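PDB 2GDR: glutathione S-transferase from Burkholderia xenovorans, which uses glutathione to reductively dechlorinate metabolites of polychlorinated biphenyls, as a bacterial member of the glutathione S-transferase family. Local coordinates for residues Q95-F100 / L133-R138; S103-S108 / Q127-R132; Y4-A9 / V30-K35. All coordinates share one frame; numbering follows the deposited sequence.

Contact 1: Q95-F100 / L133-R138. With GSH (glutathione), chain H.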
loop_
_atom_site.group_PDB
_atom_site.type_symbol
_atom_site.label_atom_id
_atom_site.label_comp_id
_atom_site.label_asym_id
_atom_site.label_seq_id
_atom_site.Cartn_x
_atom_site.Cartn_y
_atom_site.Cartn_z
ATOM N N GLN A 95 0.853 -9.246 3.055
ATOM C CA GLN A 95 0.238 -7.930 2.950
ATOM C C GLN A 95 1.212 -6.853 3.412
ATOM O O GLN A 95 1.177 -5.715 2.931
ATOM C CB GLN A 95 -1.049 -7.902 3.778
ATOM C CG GLN A 95 -2.058 -8.948 3.302
ATOM C CD GLN A 95 -3.281 -9.073 4.192
ATOM O OE1 GLN A 95 -3.234 -8.769 5.380
ATOM N NE2 GLN A 95 -4.380 -9.550 3.619
ATOM N N GLN A 96 2.082 -7.221 4.346
ATOM C CA GLN A 96 3.085 -6.302 4.851
ATOM C C GLN A 96 4.049 -5.997 3.705
ATOM O O GLN A 96 4.341 -4.848 3.426
ATOM C CB GLN A 96 3.851 -6.940 6.005
ATOM C CG GLN A 96 5.003 -6.085 6.501
ATOM C CD GLN A 96 5.959 -6.865 7.370
ATOM O OE1 GLN A 96 7.117 -7.071 7.002
ATOM N NE2 GLN A 96 5.482 -7.314 8.525
ATOM N N TRP A 97 4.530 -7.037 3.035
ATOM C CA TRP A 97 5.449 -6.852 1.925
ATOM C C TRP A 97 4.807 -6.149 0.743
ATOM O O TRP A 97 5.400 -5.255 0.152
ATOM C CB TRP A 97 6.027 -8.198 1.490
ATOM C CG TRP A 97 7.198 -8.566 2.329
ATOM C CD1 TRP A 97 7.268 -9.556 3.275
ATOM C CD2 TRP A 97 8.443 -7.861 2.390
ATOM N NE1 TRP A 97 8.483 -9.501 3.924
ATOM C CE2 TRP A 97 9.221 -8.470 3.400
ATOM C CE3 TRP A 97 8.975 -6.768 1.686
ATOM C CZ2 TRP A 97 10.504 -8.020 3.728
ATOM C CZ3 TRP A 97 10.252 -6.321 2.010
ATOM C CH2 TRP A 97 11.001 -6.947 3.025
ATOM N N LEU A 98 3.590 -6.548 0.394
ATOM C CA LEU A 98 2.905 -5.910 -0.722
ATOM C C LEU A 98 2.806 -4.394 -0.502
ATOM O O LEU A 98 3.056 -3.622 -1.420
ATOM C CB LEU A 98 1.508 -6.527 -0.914
ATOM C CG LEU A 98 1.471 -7.946 -1.499
ATOM C CD1 LEU A 98 0.031 -8.449 -1.565
ATOM C CD2 LEU A 98 2.078 -7.943 -2.893
ATOM N N ASN A 99 2.456 -3.965 0.710
ATOM C CA ASN A 99 2.351 -2.533 0.982
ATOM C C ASN A 99 3.722 -1.874 0.908
ATOM O O ASN A 99 3.863 -0.763 0.395
ATOM C CB ASN A 99 1.765 -2.270 2.367
ATOM C CG ASN A 99 1.313 -0.825 2.543
ATOM O OD1 ASN A 99 0.393 -0.371 1.868
ATOM N ND2 ASN A 99 1.960 -0.101 3.450
ATOM N N PHE A 100 4.725 -2.556 1.447
ATOM C CA PHE A 100 6.086 -2.049 1.434
ATOM C C PHE A 100 6.502 -1.757 -0.008
ATOM O O PHE A 100 6.984 -0.670 -0.323
ATOM C CB PHE A 100 7.037 -3.084 2.039
ATOM C CG PHE A 100 8.481 -2.675 2.002
ATOM C CD1 PHE A 100 9.077 -2.076 3.108
ATOM C CD2 PHE A 100 9.243 -2.867 0.849
ATOM C CE1 PHE A 100 10.415 -1.676 3.069
ATOM C CE2 PHE A 100 10.577 -2.472 0.799
ATOM C CZ PHE A 100 11.166 -1.874 1.913
ATOM N N LEU A 133 16.033 -0.516 -0.986
ATOM C CA LEU A 133 16.543 -1.604 -1.819
ATOM C C LEU A 133 17.580 -2.441 -1.079
ATOM O O LEU A 133 17.664 -3.660 -1.265
ATOM C CB LEU A 133 17.144 -1.033 -3.107
ATOM C CG LEU A 133 16.084 -0.665 -4.152
ATOM C CD1 LEU A 133 16.660 0.253 -5.227
ATOM C CD2 LEU A 133 15.544 -1.956 -4.759
ATOM N N GLY A 134 18.377 -1.783 -0.242
ATOM C CA GLY A 134 19.366 -2.504 0.532
ATOM C C GLY A 134 18.663 -3.400 1.532
ATOM O O GLY A 134 19.117 -4.496 1.809
ATOM N N GLN A 135 17.542 -2.932 2.069
ATOM C CA GLN A 135 16.784 -3.709 3.042
ATOM C C GLN A 135 16.210 -4.959 2.378
ATOM O O GLN A 135 16.221 -6.062 2.953
ATOM C CB GLN A 135 15.643 -2.871 3.606
ATOM C CG GLN A 135 14.945 -3.526 4.779
ATOM C CD GLN A 135 13.597 -2.897 5.075
ATOM O OE1 GLN A 135 13.450 -1.674 5.043
ATOM N NE2 GLN A 135 12.609 -3.733 5.374
ATOM N N VAL A 136 15.692 -4.765 1.165
ATOM C CA VAL A 136 15.122 -5.857 0.392
ATOM C C VAL A 136 16.249 -6.821 0.029
ATOM O O VAL A 136 16.121 -8.030 0.193
ATOM C CB VAL A 136 14.448 -5.316 -0.883
ATOM C CG1 VAL A 136 13.936 -6.454 -1.731
ATOM C CG2 VAL A 136 13.312 -4.402 -0.501
ATOM N N ALA A 137 17.365 -6.271 -0.438
ATOM C CA ALA A 137 18.512 -7.079 -0.814
ATOM C C ALA A 137 18.951 -8.017 0.317
ATOM O O ALA A 137 19.270 -9.182 0.071
ATOM C CB ALA A 137 19.662 -6.172 -1.227
ATOM N N ARG A 138 18.966 -7.519 1.551
ATOM C CA ARG A 138 19.365 -8.340 2.692
ATOM C C ARG A 138 18.326 -9.401 3.006
ATOM O O ARG A 138 18.653 -10.480 3.493
ATOM C CB ARG A 138 19.593 -7.479 3.938
ATOM C CG ARG A 138 20.830 -6.599 3.863
ATOM C CD ARG A 138 21.206 -6.059 5.240
ATOM N NE ARG A 138 20.129 -5.278 5.839
ATOM C CZ ARG A 138 19.706 -4.101 5.382
ATOM N NH1 ARG A 138 20.276 -3.557 4.316
ATOM N NH2 ARG A 138 18.701 -3.472 5.985
HETATM N N1 GSH H . 4.814 2.385 4.682
HETATM C CA1 GSH H . 4.558 2.660 6.112
HETATM C C1 GSH H . 3.208 2.095 6.487
HETATM O O11 GSH H . 2.962 1.803 7.634
HETATM O O12 GSH H . 2.281 1.919 5.543
HETATM C CB1 GSH H . 4.582 4.181 6.358
HETATM C CG1 GSH H . 4.908 4.476 7.829
HETATM C CD1 GSH H . 5.428 5.890 8.034
HETATM O OE1 GSH H . 5.728 6.599 7.079
HETATM N N2 GSH H . 5.579 6.343 9.305
HETATM C CA2 GSH H . 6.117 7.686 9.607
HETATM C C2 GSH H . 7.466 7.505 10.217
HETATM O O2 GSH H . 7.568 6.889 11.271
HETATM C CB2 GSH H . 5.232 8.435 10.616
HETATM S SG2 GSH H . 3.508 8.432 10.081
HETATM N N3 GSH H . 8.553 8.015 9.586
HETATM C CA3 GSH H . 9.914 7.863 10.133
HETATM C C3 GSH H . 10.277 9.082 10.963
HETATM O O31 GSH H . 9.398 10.094 11.125
HETATM O O32 GSH H . 11.360 9.148 11.486
#
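In the all-helical C-terminal domain of the glutathione S-transferase fold, W97 and F100 of helix 89-106 reach across to Q135 and V136 of helix 119-142. The two short segments run roughly antiparallel, at 146°, and their axes come no closer than 13.2 Å, so the gap is bridged by two rings on one side and by Q135 and V136 on the other. F100 has the largest share. With CG anti to the backbone N (chi1 177°), its ring is carried toward helix 119-142, and CE1 and CE2 on its two flanks meet different neighbours, each obliquely. CE2 of F100 lies 3.6 Å from CG2 of V136, an apolar meeting, whereas CE1 of F100 lies 3.6 Å from OE1 of Q135. The extended Q135 side chain brings its amide to the ring, the two planes standing 70° apart. W97 comes in one turn earlier on the same helix: its CZ3 lies 3.8 Å above one face of the F100 ring, toward the rim, and touches V136 CG2 more loosely, at 4.4 Å. On another side of the helix, N99 ND2 gives a weak, bent hydrogen bond of 2.9 Å to O12 of glutathione (chain H), and also bonds E65 of the second subunit. N99 itself packs on N99 of that subunit, which places helix 89-106 at the dimer interface. Beyond V136, L158 of helix 153-164 and L178 of helix 176-185 continue the apolar interior, while loop residues L146 and L147 cover W97.

Contact 2: S103-S108 / Q127-R132. With GSH (glutathione), chain H; GSH (glutathione), chain G.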
loop_
_atom_site.group_PDB
_atom_site.type_symbol
_atom_site.label_atom_id
_atom_site.label_comp_id
_atom_site.label_asym_id
_atom_site.label_seq_id
_atom_site.Cartn_x
_atom_site.Cartn_y
_atom_site.Cartn_z
ATOM N N SER A 103 4.249 1.334 -1.242
ATOM C CA SER A 103 4.568 2.614 -0.623
ATOM C C SER A 103 6.050 2.978 -0.594
ATOM O O SER A 103 6.418 4.088 -0.961
ATOM C CB SER A 103 4.007 2.665 0.809
ATOM O OG SER A 103 4.740 1.825 1.694
ATOM N N GLU A 104 6.894 2.037 -0.171
ATOM C CA GLU A 104 8.336 2.269 -0.043
ATOM C C GLU A 104 9.242 2.005 -1.273
ATOM O O GLU A 104 10.428 2.374 -1.275
ATOM C CB GLU A 104 8.851 1.484 1.170
ATOM C CG GLU A 104 8.049 1.739 2.449
ATOM C CD GLU A 104 8.187 3.169 2.971
ATOM O OE1 GLU A 104 7.249 3.654 3.633
ATOM O OE2 GLU A 104 9.238 3.801 2.739
ATOM N N LEU A 105 8.703 1.381 -2.315
ATOM C CA LEU A 105 9.502 1.121 -3.512
ATOM C C LEU A 105 8.879 1.684 -4.778
ATOM O O LEU A 105 9.474 2.518 -5.448
ATOM C CB LEU A 105 9.741 -0.381 -3.696
ATOM C CG LEU A 105 10.616 -1.095 -2.665
ATOM C CD1 LEU A 105 10.873 -2.508 -3.142
ATOM C CD2 LEU A 105 11.937 -0.351 -2.496
ATOM N N HIS A 106 7.682 1.221 -5.104
ATOM C CA HIS A 106 6.979 1.661 -6.310
ATOM C C HIS A 106 6.871 3.185 -6.425
ATOM O O HIS A 106 7.286 3.770 -7.429
ATOM C CB HIS A 106 5.584 0.991 -6.352
ATOM C CG HIS A 106 4.706 1.429 -7.491
ATOM N ND1 HIS A 106 3.632 0.681 -7.923
ATOM C CD2 HIS A 106 4.711 2.548 -8.254
ATOM C CE1 HIS A 106 3.014 1.317 -8.902
ATOM N NE2 HIS A 106 3.649 2.454 -9.121
ATOM N N LYS A 107 6.331 3.823 -5.393
ATOM C CA LYS A 107 6.156 5.268 -5.410
ATOM C C LYS A 107 7.455 6.073 -5.408
ATOM O O LYS A 107 7.438 7.275 -5.684
ATOM C CB LYS A 107 5.249 5.705 -4.251
ATOM C CG LYS A 107 3.787 5.266 -4.422
ATOM C CD LYS A 107 3.245 5.701 -5.785
ATOM C CE LYS A 107 1.773 5.385 -5.951
ATOM N NZ LYS A 107 1.239 5.929 -7.231
ATOM N N SER A 108 8.574 5.417 -5.111
ATOM C CA SER A 108 9.873 6.091 -5.113
ATOM C C SER A 108 10.480 6.142 -6.522
ATOM O O SER A 108 11.483 6.813 -6.759
ATOM C CB SER A 108 10.845 5.379 -4.174
ATOM O OG SER A 108 10.476 5.567 -2.825
ATOM N N GLN A 127 18.089 8.324 -3.015
ATOM C CA GLN A 127 18.751 8.060 -1.744
ATOM C C GLN A 127 17.905 7.055 -0.968
ATOM O O GLN A 127 18.408 6.044 -0.474
ATOM C CB GLN A 127 18.878 9.372 -0.956
ATOM C CG GLN A 127 18.905 9.224 0.561
ATOM C CD GLN A 127 20.201 8.633 1.081
ATOM O OE1 GLN A 127 20.596 7.523 0.704
ATOM N NE2 GLN A 127 20.872 9.375 1.958
ATOM N N SER A 128 16.613 7.355 -0.873
ATOM C CA SER A 128 15.649 6.512 -0.176
ATOM C C SER A 128 15.632 5.129 -0.807
ATOM O O SER A 128 15.769 4.116 -0.121
ATOM C CB SER A 128 14.253 7.123 -0.282
ATOM O OG SER A 128 14.288 8.509 -0.021
ATOM N N LEU A 129 15.450 5.100 -2.123
ATOM C CA LEU A 129 15.419 3.850 -2.857
ATOM C C LEU A 129 16.669 3.040 -2.580
ATOM O O LEU A 129 16.635 1.810 -2.591
ATOM C CB LEU A 129 15.283 4.120 -4.355
ATOM C CG LEU A 129 13.839 4.221 -4.840
ATOM C CD1 LEU A 129 13.804 4.622 -6.311
ATOM C CD2 LEU A 129 13.146 2.871 -4.605
ATOM N N ASN A 130 17.774 3.729 -2.328
ATOM C CA ASN A 130 19.023 3.044 -2.029
ATOM C C ASN A 130 18.887 2.315 -0.699
ATOM O O ASN A 130 19.255 1.147 -0.564
ATOM C CB ASN A 130 20.168 4.038 -1.929
ATOM C CG ASN A 130 21.485 3.359 -1.658
ATOM O OD1 ASN A 130 22.227 3.744 -0.750
ATOM N ND2 ASN A 130 21.785 2.329 -2.448
ATOM N N THR A 131 18.355 3.037 0.278
ATOM C CA THR A 131 18.139 2.532 1.625
ATOM C C THR A 131 17.153 1.363 1.649
ATOM O O THR A 131 17.425 0.321 2.245
ATOM C CB THR A 131 17.606 3.662 2.523
ATOM O OG1 THR A 131 18.542 4.747 2.514
ATOM C CG2 THR A 131 17.403 3.174 3.945
ATOM N N ARG A 132 16.011 1.551 0.994
ATOM C CA ARG A 132 14.954 0.541 0.920
ATOM C C ARG A 132 15.399 -0.721 0.168
ATOM O O ARG A 132 15.163 -1.847 0.619
ATOM C CB ARG A 132 13.730 1.140 0.235
ATOM C CG ARG A 132 12.486 1.204 1.104
ATOM C CD ARG A 132 12.421 2.429 2.008
ATOM N NE ARG A 132 12.921 2.168 3.353
ATOM C CZ ARG A 132 12.706 2.961 4.400
ATOM N NH1 ARG A 132 11.988 4.073 4.267
ATOM N NH2 ARG A 132 13.219 2.648 5.582
HETATM N N1 GSH H . 4.814 2.385 4.682
HETATM C CA1 GSH H . 4.558 2.660 6.112
HETATM C C1 GSH H . 3.208 2.095 6.487
HETATM O O11 GSH H . 2.962 1.803 7.634
HETATM O O12 GSH H . 2.281 1.919 5.543
HETATM C CB1 GSH H . 4.582 4.181 6.358
HETATM C CG1 GSH H . 4.908 4.476 7.829
HETATM C CD1 GSH H . 5.428 5.890 8.034
HETATM O OE1 GSH H . 5.728 6.599 7.079
HETATM N N2 GSH H . 5.579 6.343 9.305
HETATM C CA2 GSH H . 6.117 7.686 9.607
HETATM C C2 GSH H . 7.466 7.505 10.217
HETATM O O2 GSH H . 7.568 6.889 11.271
HETATM C CB2 GSH H . 5.232 8.435 10.616
HETATM S SG2 GSH H . 3.508 8.432 10.081
HETATM N N3 GSH H . 8.553 8.015 9.586
HETATM C CA3 GSH H . 9.914 7.863 10.133
HETATM C C3 GSH H . 10.277 9.082 10.963
HETATM O O31 GSH H . 9.398 10.094 11.125
HETATM O O32 GSH H . 11.360 9.148 11.486
HETATM N N1 GSH G . -1.551 2.977 -6.045
HETATM C CA1 GSH G . -1.652 2.389 -7.388
HETATM C C1 GSH G . -1.372 0.903 -7.310
HETATM O O11 GSH G . -0.522 0.424 -6.384
HETATM O O12 GSH G . -1.915 0.141 -8.092
HETATM C CB1 GSH G . -0.641 3.070 -8.322
HETATM C CG1 GSH G . -0.929 2.712 -9.793
HETATM C CD1 GSH G . 0.002 3.443 -10.758
HETATM O OE1 GSH G . 0.841 4.238 -10.356
HETATM N N2 GSH G . -0.133 3.206 -12.085
HETATM C CA2 GSH G . 0.692 3.879 -13.103
HETATM C C2 GSH G . -0.228 4.728 -13.948
HETATM O O2 GSH G . -0.969 4.196 -14.755
HETATM C CB2 GSH G . 1.404 2.823 -13.965
HETATM S SG2 GSH G . 2.824 2.167 -13.050
HETATM N N3 GSH G . -0.266 6.068 -13.757
HETATM C CA3 GSH G . -1.201 6.923 -14.503
HETATM C C3 GSH G . -0.465 7.646 -15.600
HETATM O O31 GSH G . -1.078 8.364 -16.361
HETATM O O32 GSH G . 0.870 7.493 -15.734
#
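L129 and R132, one turn apart on helix 119-142, bury equal areas against the end of helix 89-106 and do so by different means. L129 wedges its branched end against S108. Its CG is 3.3 Å from S108 CB, tighter than usual for two carbons, and its CD1 lies 3.2 Å from S108 O. CD2 is also pressed on S108 CB and reaches CD2 of L105 at 4.0 Å.

R132 lies across E104 first with its aliphatic stem and then with its charge. CB of R132 rests 3.6 Å from L105 CD2, and its CG is the same distance from E104 CB. Bends at chi2 (84°) and chi3 (-95°) turn the chain past the glutamate, where NH1 of R132 forms a weak hydrogen bond within a salt bridge to E104 OE2, 3.2 Å long, with the guanidinium nearly perpendicular to the carboxylate. NH2 of R132 is held by the A49 carbonyl of the second subunit. The remaining carboxylate oxygen, E104 OE1, accepts a 2.9 Å hydrogen bond from N1 of glutathione (chain H), held mainly by the second subunit. E104 has a cationic partner at each oxygen if the ligand amine is protonated, and K107 of the second subunit adds a long, weak ion pair to OE1. Such surroundings would probably favour its charged form; the bond itself links the helix pair to the glutathione site.

Contact 3: Y4-A9 / V30-K35. With GSH (glutathione), chain G.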
loop_
_atom_site.group_PDB
_atom_site.type_symbol
_atom_site.label_atom_id
_atom_site.label_comp_id
_atom_site.label_asym_id
_atom_site.label_seq_id
_atom_site.Cartn_x
_atom_site.Cartn_y
_atom_site.Cartn_z
ATOM N N TYR A 4 -7.015 -4.038 -17.268
ATOM C CA TYR A 4 -6.682 -2.803 -17.950
ATOM C C TYR A 4 -5.227 -2.599 -17.623
ATOM O O TYR A 4 -4.846 -2.511 -16.459
ATOM C CB TYR A 4 -7.555 -1.659 -17.445
ATOM C CG TYR A 4 -8.963 -1.886 -17.890
ATOM C CD1 TYR A 4 -9.809 -2.726 -17.171
ATOM C CD2 TYR A 4 -9.407 -1.392 -19.115
ATOM C CE1 TYR A 4 -11.061 -3.080 -17.665
ATOM C CE2 TYR A 4 -10.658 -1.742 -19.617
ATOM C CZ TYR A 4 -11.475 -2.587 -18.889
ATOM O OH TYR A 4 -12.701 -2.951 -19.389
ATOM N N TYR A 5 -4.408 -2.544 -18.660
ATOM C CA TYR A 5 -2.983 -2.432 -18.450
ATOM C C TYR A 5 -2.275 -1.564 -19.469
ATOM O O TYR A 5 -2.827 -1.174 -20.502
ATOM C CB TYR A 5 -2.367 -3.822 -18.531
ATOM C CG TYR A 5 -2.099 -4.222 -19.965
ATOM C CD1 TYR A 5 -0.795 -4.254 -20.466
ATOM C CD2 TYR A 5 -3.147 -4.481 -20.847
ATOM C CE1 TYR A 5 -0.541 -4.530 -21.803
ATOM C CE2 TYR A 5 -2.903 -4.758 -22.191
ATOM C CZ TYR A 5 -1.595 -4.780 -22.658
ATOM O OH TYR A 5 -1.334 -5.060 -23.975
ATOM N N SER A 6 -1.013 -1.313 -19.161
ATOM C CA SER A 6 -0.138 -0.547 -20.010
ATOM C C SER A 6 1.191 -1.316 -20.010
ATOM O O SER A 6 1.699 -1.691 -18.953
ATOM C CB SER A 6 0.044 0.852 -19.435
ATOM O OG SER A 6 0.731 1.672 -20.353
ATOM N N PRO A 7 1.757 -1.584 -21.198
ATOM C CA PRO A 7 3.024 -2.312 -21.327
ATOM C C PRO A 7 4.167 -1.781 -20.453
ATOM O O PRO A 7 4.527 -0.614 -20.535
ATOM C CB PRO A 7 3.335 -2.181 -22.816
ATOM C CG PRO A 7 1.983 -2.175 -23.431
ATOM C CD PRO A 7 1.224 -1.235 -22.526
ATOM N N GLY A 8 4.724 -2.643 -19.611
ATOM C CA GLY A 8 5.831 -2.238 -18.762
ATOM C C GLY A 8 5.505 -1.549 -17.447
ATOM O O GLY A 8 6.400 -1.366 -16.614
ATOM N N ALA A 9 4.245 -1.164 -17.245
ATOM C CA ALA A 9 3.855 -0.479 -16.014
ATOM C C ALA A 9 3.711 -1.467 -14.869
ATOM O O ALA A 9 4.018 -2.643 -15.019
ATOM C CB ALA A 9 2.545 0.297 -16.217
ATOM N N VAL A 30 -4.782 0.313 -21.982
ATOM C CA VAL A 30 -5.335 1.634 -21.748
ATOM C C VAL A 30 -4.301 2.631 -22.237
ATOM O O VAL A 30 -3.099 2.430 -22.056
ATOM C CB VAL A 30 -5.618 1.890 -20.251
ATOM C CG1 VAL A 30 -6.074 3.331 -20.049
ATOM C CG2 VAL A 30 -6.686 0.927 -19.750
ATOM N N ASP A 31 -4.761 3.694 -22.884
ATOM C CA ASP A 31 -3.844 4.710 -23.379
ATOM C C ASP A 31 -3.671 5.716 -22.251
ATOM O O ASP A 31 -4.524 6.571 -22.048
ATOM C CB ASP A 31 -4.431 5.387 -24.620
ATOM C CG ASP A 31 -3.406 6.207 -25.376
ATOM O OD1 ASP A 31 -2.964 7.249 -24.851
ATOM O OD2 ASP A 31 -3.036 5.801 -26.499
ATOM N N LEU A 32 -2.581 5.596 -21.502
ATOM C CA LEU A 32 -2.341 6.503 -20.390
ATOM C C LEU A 32 -2.238 7.925 -20.907
ATOM O O LEU A 32 -2.477 8.880 -20.178
ATOM C CB LEU A 32 -1.066 6.109 -19.640
ATOM C CG LEU A 32 -1.132 4.778 -18.882
ATOM C CD1 LEU A 32 0.169 4.559 -18.116
ATOM C CD2 LEU A 32 -2.329 4.789 -17.930
ATOM N N ALA A 33 -1.891 8.054 -22.179
ATOM C CA ALA A 33 -1.777 9.358 -22.795
ATOM C C ALA A 33 -3.174 9.971 -22.978
ATOM O O ALA A 33 -3.432 11.084 -22.520
ATOM C CB ALA A 33 -1.063 9.236 -24.136
ATOM N N SER A 34 -4.078 9.229 -23.619
ATOM C CA SER A 34 -5.436 9.709 -23.868
ATOM C C SER A 34 -6.487 9.242 -22.859
ATOM O O SER A 34 -7.606 9.753 -22.844
ATOM C CB SER A 34 -5.885 9.286 -25.266
ATOM O OG SER A 34 -6.000 7.877 -25.362
ATOM N N LYS A 35 -6.127 8.273 -22.023
ATOM C CA LYS A 35 -7.041 7.722 -21.027
ATOM C C LYS A 35 -8.265 7.050 -21.642
ATOM O O LYS A 35 -9.391 7.212 -21.168
ATOM C CB LYS A 35 -7.469 8.804 -20.024
ATOM C CG LYS A 35 -6.680 8.768 -18.719
ATOM C CD LYS A 35 -5.179 8.732 -18.977
ATOM C CE LYS A 35 -4.387 8.315 -17.737
ATOM N NZ LYS A 35 -4.472 9.283 -16.610
HETATM N N1 GSH G . -1.551 2.977 -6.045
HETATM C CA1 GSH G . -1.652 2.389 -7.388
HETATM C C1 GSH G . -1.372 0.903 -7.310
HETATM O O11 GSH G . -0.522 0.424 -6.384
HETATM O O12 GSH G . -1.915 0.141 -8.092
HETATM C CB1 GSH G . -0.641 3.070 -8.322
HETATM C CG1 GSH G . -0.929 2.712 -9.793
HETATM C CD1 GSH G . 0.002 3.443 -10.758
HETATM O OE1 GSH G . 0.841 4.238 -10.356
HETATM N N2 GSH G . -0.133 3.206 -12.085
HETATM C CA2 GSH G . 0.692 3.879 -13.103
HETATM C C2 GSH G . -0.228 4.728 -13.948
HETATM O O2 GSH G . -0.969 4.196 -14.755
HETATM C CB2 GSH G . 1.404 2.823 -13.965
HETATM S SG2 GSH G . 2.824 2.167 -13.050
HETATM N N3 GSH G . -0.266 6.068 -13.757
HETATM C CA3 GSH G . -1.201 6.923 -14.503
HETATM C C3 GSH G . -0.465 7.646 -15.600
HETATM O O31 GSH G . -1.078 8.364 -16.361
HETATM O O32 GSH G . 0.870 7.493 -15.734
#
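A chi1 of 175° at V30 sends CG1 away from the backbone N and leaves CG2 beside it, where that methyl meets Y4; at S6, chi1 of -171° swings OG out toward L32. V30 CG2 sits 3.6 Å from Y4 CB and approaches the tyrosine ring at its edge, in the ring plane, so the valine packs alongside the ring rather than over it. The phenol end lies further off, where Y4 OH is hydrogen-bonded to Q56. Between the backbones, V30 N donates to Y5 O at 2.9 Å and 161°. This bond extends the parallel pairing of strands 2-5 and 26-29, the first two strands of the thioredoxin-like N-terminal domain, which are joined through helix 12-21 in a beta-alpha-beta crossover. Past the strands, A9 of one loop and L32 and K35 of the other reach glutathione (chain G). S6 to A9 form a type II beta turn, with A9 N bonded to S6 O and G8 at a positive phi that suits glycine. The turn presents A9 CB to the cysteinyl CB2 of the ligand at 3.6 Å. The L32 side chain lies between S6 and the ligand: CD1 is 3.7 Å from S6 OG, and CD2 is 3.5 Å from O2 of glutathione. K35, bent at chi2 and chi4, brings NZ to 3.5 Å from the glycyl carboxylate oxygen O31.

Contacts 1 and 2 join the same two helices, 89-106 and 119-142, and adjoin: F100 packs on R132 and L105, and contact 2 is nested within the loop closed by contact 1. Each is mainly buried, but contact 1 is two rings against a valine and a glutamine amide, whereas contact 2 adds a salt bridge; both touch glutathione (chain H) and the second subunit. Contact 3, also largely buried, lies in the N-terminal domain, its centre about 26 Å from that of contact 1, and adds one backbone bond at the end of the strand pairing to side-chain packing. It shares glutathione (chain G) with contact 2, where H106 and K107 approach that ligand.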